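Local coordinates for protein putative sugar ABC transporter (Yersinia enterocolitica subsp. enterocolitica 8081, PDB 5ULB) that probably binds methylthioribose-like sugars in the periplasm, as the substrate-binding component of an ABC transporter, at residues F67-Q70 / A71-Q74. Sequence-based numbering, arbitrary orientation.
Sequences FVNQ and AISQ
In the conformer modelled here, one of two, the hydroxyl of Ser73 turns back along the helix and donates to the carbonyl of Gln70, with OG 2.8 Å from Gln70 O. A chi1 of 73° sets OG between the backbone N and carbonyl carbon of Ser73, from where it reaches the carbonyl from the flank, at a C=O...OG angle of 116°. The same oxygen also accepts the backbone N-H of Gln74, whose N lies 2.9 Å from Gln70 O and almost straight out from the carbonyl, so two donors share one acceptor. In its modelled conformer, again one of two, Gln74 folds its side chain over this spot: its CG packs 3.2 Å from Gln70 O before the chain bends at chi2 (-66°). Two residues earlier, on the buried side, the gamma branch of Ile72 that carries the delta methyl lies beside its own backbone N, and CG1 passes 3.4 Å from Val68 O. Beyond it, Ile72 CD1 meets Val68 CG1 at 4.2 Å, methyl to methyl. The same two residues are joined by the backbone hydrogen bond from Ile72 N to Val68 O, 2.9 Å. Val68, Ala71 and Ile72 face strand 78-82, with Ile72 also touching helix 89-98, whose Arg95 binds Asn69 OD1. This is near the C-terminal end of the amphipathic alpha-helix 61-73, flanking the parallel sheet in one alpha/beta lobe of a periplasmic binding protein.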
loop_
_atom_site.group_PDB
_atom_site.type_symbol
_atom_site.label_atom_id
_atom_site.label_comp_id
_atom_site.label_asym_id
_atom_site.label_seq_id
_atom_site.Cartn_x
_atom_site.Cartn_y
_atom_site.Cartn_z
ATOM N N PHE A 67 3.973 -18.812 7.418
ATOM C CA PHE A 67 4.129 -17.773 8.407
ATOM C C PHE A 67 2.871 -17.559 9.217
ATOM O O PHE A 67 2.905 -17.374 10.437
ATOM C CB PHE A 67 4.656 -16.480 7.874
ATOM C CG PHE A 67 6.087 -16.476 7.452
ATOM C CD1 PHE A 67 7.068 -16.919 8.240
ATOM C CD2 PHE A 67 6.436 -15.810 6.279
ATOM C CE1 PHE A 67 8.400 -16.802 7.875
ATOM C CE2 PHE A 67 7.779 -15.647 5.939
ATOM C CZ PHE A 67 8.755 -16.177 6.732
ATOM N N VAL A 68 1.737 -17.548 8.555
ATOM C CA VAL A 68 0.485 -17.330 9.291
ATOM C C VAL A 68 0.125 -18.481 10.207
ATOM O O VAL A 68 -0.230 -18.310 11.392
ATOM C CB VAL A 68 -0.703 -16.918 8.365
ATOM C CG1 VAL A 68 -1.958 -16.725 9.178
ATOM C CG2 VAL A 68 -0.378 -15.782 7.448
ATOM N N ASN A 69 0.303 -19.688 9.682
ATOM C CA ASN A 69 0.059 -20.830 10.445
ATOM C C ASN A 69 0.981 -20.948 11.716
ATOM O O ASN A 69 0.533 -21.274 12.824
ATOM C CB ASN A 69 0.207 -22.093 9.602
ATOM C CG ASN A 69 -1.021 -22.325 8.699
ATOM O OD1 ASN A 69 -2.173 -22.084 9.131
ATOM N ND2 ASN A 69 -0.818 -22.898 7.558
ATOM N N GLN A 70 2.218 -20.565 11.534
ATOM C CA GLN A 70 3.131 -20.543 12.658
ATOM C C GLN A 70 2.737 -19.485 13.691
ATOM O O GLN A 70 2.746 -19.733 14.886
ATOM C CB GLN A 70 4.527 -20.296 12.220
ATOM C CG GLN A 70 5.111 -21.446 11.400
ATOM C CD GLN A 70 6.353 -21.158 10.629
ATOM O OE1 GLN A 70 7.086 -20.267 10.920
ATOM N NE2 GLN A 70 6.627 -22.031 9.626
ATOM N N ALA A 71 2.282 -18.298 13.192
ATOM C CA ALA A 71 1.829 -17.253 14.178
ATOM C C ALA A 71 0.606 -17.760 14.959
ATOM O O ALA A 71 0.479 -17.488 16.139
ATOM C CB ALA A 71 1.484 -15.992 13.416
ATOM N N ILE A 72 -0.328 -18.436 14.320
ATOM C CA ILE A 72 -1.489 -19.020 15.031
ATOM C C ILE A 72 -0.992 -20.008 16.100
ATOM O O ILE A 72 -1.408 -19.973 17.241
ATOM C CB ILE A 72 -2.461 -19.724 14.067
ATOM C CG1 ILE A 72 -3.105 -18.730 13.106
ATOM C CG2 ILE A 72 -3.508 -20.471 14.783
ATOM C CD1 ILE A 72 -3.824 -19.350 11.899
ATOM N N SER A 73 -0.076 -20.910 15.706
ATOM C CA SER A 73 0.430 -21.890 16.657
ATOM C C SER A 73 1.170 -21.323 17.819
ATOM O O SER A 73 1.145 -21.946 18.898
ATOM C CB SER A 73 1.361 -22.949 15.932
ATOM O OG SER A 73 2.642 -22.402 15.573
ATOM N N GLN A 74 1.805 -20.135 17.612
ATOM C CA GLN A 74 2.532 -19.419 18.628
ATOM C C GLN A 74 1.624 -18.639 19.554
ATOM O O GLN A 74 2.073 -18.079 20.541
ATOM C CB GLN A 74 3.555 -18.498 17.982
ATOM C CG GLN A 74 4.776 -19.276 17.312
ATOM C CD GLN A 74 5.742 -20.060 18.233
ATOM O OE1 GLN A 74 5.460 -20.223 19.424
ATOM N NE2 GLN A 74 6.867 -20.557 17.699
#